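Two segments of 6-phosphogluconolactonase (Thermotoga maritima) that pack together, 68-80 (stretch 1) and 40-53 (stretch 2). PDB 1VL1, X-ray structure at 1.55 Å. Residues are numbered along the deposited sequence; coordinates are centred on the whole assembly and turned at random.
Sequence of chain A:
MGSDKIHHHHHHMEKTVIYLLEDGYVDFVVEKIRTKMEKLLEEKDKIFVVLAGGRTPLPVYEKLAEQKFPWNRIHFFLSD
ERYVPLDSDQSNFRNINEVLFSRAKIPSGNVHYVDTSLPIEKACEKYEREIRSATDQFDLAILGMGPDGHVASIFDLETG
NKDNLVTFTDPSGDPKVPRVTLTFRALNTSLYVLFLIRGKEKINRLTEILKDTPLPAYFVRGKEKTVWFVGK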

# COMPACT_ATOMS: atom_id res chain seq x y z
N LYS A 68 -4.32 3.80 19.95
CA LYS A 68 -4.35 5.21 20.33
C LYS A 68 -3.11 5.87 19.69
O LYS A 68 -2.04 5.95 20.29
CB LYS A 68 -4.36 5.38 21.84
CG LYS A 68 -5.68 4.93 22.52
CD LYS A 68 -6.98 5.52 21.90
CE LYS A 68 -8.19 5.06 22.72
NZ LYS A 68 -9.53 5.61 22.22
N PHE A 69 -3.29 6.30 18.46
CA PHE A 69 -2.35 7.17 17.74
C PHE A 69 -2.87 8.59 17.73
O PHE A 69 -4.11 8.82 17.90
CB PHE A 69 -2.20 6.71 16.30
CG PHE A 69 -1.47 5.41 16.13
CD1 PHE A 69 -0.14 5.31 16.40
CD2 PHE A 69 -2.14 4.30 15.60
CE1 PHE A 69 0.53 4.10 16.21
CE2 PHE A 69 -1.47 3.10 15.39
CZ PHE A 69 -0.13 3.00 15.72
N PRO A 70 -1.98 9.57 17.56
CA PRO A 70 -2.42 10.91 17.30
C PRO A 70 -2.74 11.00 15.80
O PRO A 70 -1.90 11.38 15.00
CB PRO A 70 -1.21 11.75 17.69
CG PRO A 70 -0.06 10.91 17.37
CD PRO A 70 -0.50 9.47 17.58
N TRP A 71 -3.97 10.65 15.43
CA TRP A 71 -4.31 10.47 14.02
C TRP A 71 -4.16 11.71 13.20
O TRP A 71 -4.03 11.59 11.98
CB TRP A 71 -5.74 9.99 13.91
CG TRP A 71 -5.94 8.62 14.52
CD1 TRP A 71 -6.67 8.33 15.60
CD2 TRP A 71 -5.42 7.38 14.03
NE1 TRP A 71 -6.64 6.98 15.85
CE2 TRP A 71 -5.88 6.37 14.91
CE3 TRP A 71 -4.64 7.02 12.94
CZ2 TRP A 71 -5.58 5.01 14.72
CZ3 TRP A 71 -4.34 5.68 12.75
CH2 TRP A 71 -4.81 4.69 13.63
N ASN A 72 -4.35 12.87 13.80
CA ASN A 72 -4.10 14.13 13.09
C ASN A 72 -2.69 14.30 12.56
O ASN A 72 -2.46 15.14 11.71
CB ASN A 72 -4.45 15.33 13.92
CG ASN A 72 -3.64 15.45 15.21
OD1 ASN A 72 -3.59 14.51 16.00
ND2 ASN A 72 -3.03 16.61 15.43
N ARG A 73 -1.74 13.52 13.06
CA ARG A 73 -0.33 13.61 12.60
C ARG A 73 -0.04 12.54 11.57
O ARG A 73 1.09 12.44 11.09
CB ARG A 73 0.57 13.43 13.82
CG ARG A 73 0.46 14.59 14.79
CD ARG A 73 1.26 14.42 16.06
NE ARG A 73 2.68 14.20 15.74
CZ ARG A 73 3.52 13.53 16.50
NH1 ARG A 73 3.16 13.05 17.68
NH2 ARG A 73 4.78 13.39 16.11
N ILE A 74 -1.02 11.73 11.21
CA ILE A 74 -0.78 10.65 10.27
C ILE A 74 -1.54 10.86 8.98
O ILE A 74 -2.75 11.02 9.01
CB ILE A 74 -1.11 9.27 10.86
CG1 ILE A 74 -0.35 9.07 12.19
CG2 ILE A 74 -0.77 8.18 9.85
CD1 ILE A 74 -0.89 7.93 13.05
N HIS A 75 -0.82 10.90 7.86
CA HIS A 75 -1.44 11.07 6.51
C HIS A 75 -1.41 9.79 5.73
O HIS A 75 -0.35 9.13 5.66
CB HIS A 75 -0.72 12.18 5.75
CG HIS A 75 -0.84 13.51 6.41
ND1 HIS A 75 -1.58 14.54 5.89
CD2 HIS A 75 -0.34 13.94 7.59
CE1 HIS A 75 -1.54 15.56 6.73
NE2 HIS A 75 -0.79 15.23 7.76
N PHE A 76 -2.55 9.43 5.12
CA PHE A 76 -2.66 8.14 4.46
C PHE A 76 -2.90 8.32 2.94
O PHE A 76 -3.62 9.21 2.55
CB PHE A 76 -3.84 7.31 5.05
CG PHE A 76 -3.58 6.79 6.46
CD1 PHE A 76 -2.74 5.73 6.66
CD2 PHE A 76 -4.13 7.40 7.56
CE1 PHE A 76 -2.48 5.23 7.93
CE2 PHE A 76 -3.87 6.89 8.85
CZ PHE A 76 -3.06 5.83 9.00
N PHE A 77 -2.32 7.43 2.15
CA PHE A 77 -2.44 7.44 0.71
C PHE A 77 -2.73 6.05 0.21
O PHE A 77 -2.09 5.11 0.65
CB PHE A 77 -1.12 7.91 0.07
CG PHE A 77 -0.65 9.23 0.58
CD1 PHE A 77 0.03 9.32 1.79
CD2 PHE A 77 -0.85 10.36 -0.14
CE1 PHE A 77 0.41 10.52 2.29
CE2 PHE A 77 -0.45 11.60 0.37
CZ PHE A 77 0.20 11.67 1.56
N LEU A 78 -3.69 5.86 -0.69
CA LEU A 78 -3.81 4.54 -1.33
C LEU A 78 -2.67 4.23 -2.29
O LEU A 78 -2.24 5.13 -3.02
CB LEU A 78 -5.09 4.50 -2.13
CG LEU A 78 -6.29 4.04 -1.32
CD1 LEU A 78 -6.49 4.67 0.02
CD2 LEU A 78 -7.47 4.20 -2.19
N SER A 79 -2.24 2.98 -2.37
CA SER A 79 -1.19 2.59 -3.30
C SER A 79 -1.77 2.52 -4.73
O SER A 79 -1.03 2.63 -5.70
CB SER A 79 -0.62 1.21 -2.97
OG SER A 79 -1.64 0.24 -2.88
N ASP A 80 -3.05 2.25 -4.84
CA ASP A 80 -3.70 2.07 -6.10
C ASP A 80 -5.22 2.04 -5.91
O ASP A 80 -5.74 1.83 -4.82
CB ASP A 80 -3.24 0.79 -6.80
CG ASP A 80 -3.67 -0.45 -6.05
OD1 ASP A 80 -3.11 -0.75 -4.97
OD2 ASP A 80 -4.59 -1.12 -6.49
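Stretch 2, residues 40-53: LLEEKDKIFVVLAG

Stretch 2 enters from a helix, passes through a loop that includes Lys-44 to Lys-46, and continues as strand 47-51. This strand lies beside strand 74-78 of stretch 1. The two run parallel, with 28° between their directions and a signed crossing angle of -28°. Ile-47 pairs with Ile-74, Phe-48 with His-75, Val-49 with Phe-76, Val-50 with Phe-77 and Leu-51 with Leu-78.

The backbone ladder is regular. Ile-47 N donates to Arg-73 O (2.9 Å), and Ile-47 O accepts from His-75 N (2.8 Å). Val-49 N donates to His-75 O (2.8 Å), and Val-49 O accepts from Phe-77 N (2.9 Å). Leu-51 N donates to Phe-77 O (2.7 Å), and Leu-51 O accepts from Ser-79 N (2.8 Å). Thus Ile-47, Val-49 and Leu-51 use both their N and O across the pair.

Side chains alternate between the two sheet faces. Ile-47, Val-49 and Leu-51 share one face with Ile-74, Phe-76 and Leu-78. With Ile-47 p at chi1 and t at chi2, the end of its side chain comes nearer stretch 1, and Ile-47 CG1 lies 3.9 Å from Ile-74 CG1. Val-49, in the t rotamer, sets its CG2 4.0 Å from Ile-74 CG2, and Val-49 CB is 3.9 Å from Phe-76 CD1. Leu-51 is m, t, which brings its CD1 to 3.6 Å from Phe-76 CD1. The Phe-76 ring thereby touches both its own partner and the residue two places on.

Phe-48 and Val-50 lie on the other face, with His-75 and Phe-77. Phe-48 is m with chi2 at 84°, which sets its CE2 over one face of the His-75 ring; the ring centroids are 5.1 Å apart and the planes meet at 32°. In the same pose Phe-48 CD2 meets Phe-77 CE1 at 3.7 Å, each atom at the edge of the other ring. Val-50 is t, which places its CG1 3.7 Å from Ser-79 CB.

Before the strand, Arg-73 reaches back to the backbone of Leu-41, Lys-44 and Asp-45. Its chi angles are m, t, p and -152°. So placed, Arg-73 NH2 donates to Leu-41 O (2.8 Å) and Lys-44 O (2.9 Å), and Arg-73 NE donates to Asp-45 O (2.7 Å). Leu-41, m, t, points toward stretch 1. Its CD2 covers one face of the guanidinium, 3.6 Å from Arg-73 NH2, and its CD1 lies 4.0 Å from Pro-70 CD. Asp-45 starts away from stretch 1, but with chi1 t its end comes nearer, and Asp-45 OD1 makes a long salt bridge with Arg-73 NE (3.9 Å).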

# COMPACT_ATOMS: atom_id res chain seq x y z
N LEU A 40 8.46 6.70 14.29
CA LEU A 40 8.46 7.74 13.28
C LEU A 40 7.95 9.03 13.92
O LEU A 40 8.56 10.08 13.78
CB LEU A 40 7.65 7.31 12.04
CG LEU A 40 8.35 6.27 11.13
CD1 LEU A 40 7.39 5.62 10.20
CD2 LEU A 40 9.44 6.95 10.35
N LEU A 41 6.89 8.91 14.70
CA LEU A 41 6.30 10.07 15.38
C LEU A 41 7.15 10.68 16.49
O LEU A 41 6.91 11.82 16.88
CB LEU A 41 4.89 9.72 15.88
CG LEU A 41 3.84 9.43 14.79
CD1 LEU A 41 2.70 8.65 15.39
CD2 LEU A 41 3.33 10.72 14.13
N GLU A 42 8.14 9.96 17.03
CA GLU A 42 9.08 10.57 17.96
C GLU A 42 10.00 11.54 17.23
O GLU A 42 10.50 12.49 17.82
CB GLU A 42 9.92 9.51 18.67
CG GLU A 42 9.10 8.57 19.53
CD GLU A 42 9.96 7.54 20.23
OE1 GLU A 42 10.59 6.72 19.53
OE2 GLU A 42 9.98 7.55 21.48
N GLU A 43 10.23 11.27 15.95
CA GLU A 43 11.19 11.98 15.13
C GLU A 43 10.58 13.13 14.33
O GLU A 43 11.26 14.13 14.05
CB GLU A 43 11.77 11.00 14.10
CG GLU A 43 12.58 9.86 14.67
CD GLU A 43 12.90 8.82 13.61
OE1 GLU A 43 12.42 8.94 12.46
OE2 GLU A 43 13.64 7.87 13.92
N LYS A 44 9.32 12.97 13.92
CA LYS A 44 8.67 13.84 12.94
C LYS A 44 7.27 14.22 13.36
O LYS A 44 6.53 13.39 13.85
CB LYS A 44 8.45 13.08 11.65
CG LYS A 44 9.66 12.63 10.91
CD LYS A 44 9.21 11.87 9.64
CE LYS A 44 8.73 12.89 8.55
NZ LYS A 44 7.65 12.46 7.64
N ASP A 45 6.89 15.44 13.05
CA ASP A 45 5.58 15.96 13.42
C ASP A 45 4.50 15.23 12.63
O ASP A 45 3.47 14.88 13.20
CB ASP A 45 5.58 17.46 13.15
CG ASP A 45 4.19 18.12 13.23
OD1 ASP A 45 3.31 17.66 14.00
OD2 ASP A 45 3.92 19.17 12.56
N LYS A 46 4.73 15.02 11.34
CA LYS A 46 3.74 14.35 10.48
C LYS A 46 4.38 13.15 9.82
O LYS A 46 5.56 13.20 9.45
CB LYS A 46 3.25 15.29 9.39
CG LYS A 46 2.83 16.64 9.91
CD LYS A 46 2.15 17.48 8.82
CE LYS A 46 3.15 18.02 7.79
NZ LYS A 46 2.60 19.01 6.81
N ILE A 47 3.63 12.09 9.69
CA ILE A 47 4.14 10.94 8.94
C ILE A 47 3.21 10.62 7.78
O ILE A 47 1.99 10.93 7.83
CB ILE A 47 4.42 9.72 9.86
CG1 ILE A 47 3.12 9.16 10.47
CG2 ILE A 47 5.39 10.09 10.98
CD1 ILE A 47 3.26 7.71 10.98
N PHE A 48 3.77 9.97 6.74
CA PHE A 48 3.06 9.73 5.52
C PHE A 48 3.12 8.25 5.21
O PHE A 48 4.24 7.67 5.10
CB PHE A 48 3.63 10.55 4.37
CG PHE A 48 3.60 11.99 4.67
CD1 PHE A 48 4.64 12.56 5.41
CD2 PHE A 48 2.49 12.77 4.38
CE1 PHE A 48 4.61 13.87 5.79
CE2 PHE A 48 2.46 14.14 4.76
CZ PHE A 48 3.52 14.67 5.46
N VAL A 49 1.94 7.65 5.14
CA VAL A 49 1.76 6.20 5.03
C VAL A 49 0.94 5.80 3.78
O VAL A 49 -0.17 6.23 3.60
CB VAL A 49 1.12 5.61 6.30
CG1 VAL A 49 1.09 4.10 6.23
CG2 VAL A 49 1.84 6.12 7.57
N VAL A 50 1.52 4.93 2.94
CA VAL A 50 0.88 4.36 1.75
C VAL A 50 0.23 3.02 2.15
O VAL A 50 0.86 2.23 2.87
CB VAL A 50 1.87 4.07 0.63
CG1 VAL A 50 1.20 3.26 -0.50
CG2 VAL A 50 2.43 5.35 0.09
N LEU A 51 -1.03 2.83 1.75
CA LEU A 51 -1.79 1.61 2.06
C LEU A 51 -2.29 0.91 0.80
O LEU A 51 -2.96 1.54 -0.03
CB LEU A 51 -3.01 1.96 2.87
CG LEU A 51 -2.82 2.71 4.16
CD1 LEU A 51 -4.19 3.05 4.82
CD2 LEU A 51 -1.89 1.98 5.11
N ALA A 52 -2.02 -0.40 0.69
CA ALA A 52 -2.66 -1.26 -0.29
C ALA A 52 -4.01 -1.70 0.26
O ALA A 52 -4.22 -1.81 1.48
CB ALA A 52 -1.82 -2.45 -0.57
N GLY A 53 -4.93 -2.03 -0.64
CA GLY A 53 -6.12 -2.76 -0.23
C GLY A 53 -5.85 -4.27 -0.25
O GLY A 53 -4.71 -4.72 -0.16
O HOH W 1 4.91 11.44 19.42
O HOH W 2 -4.22 -2.58 -3.41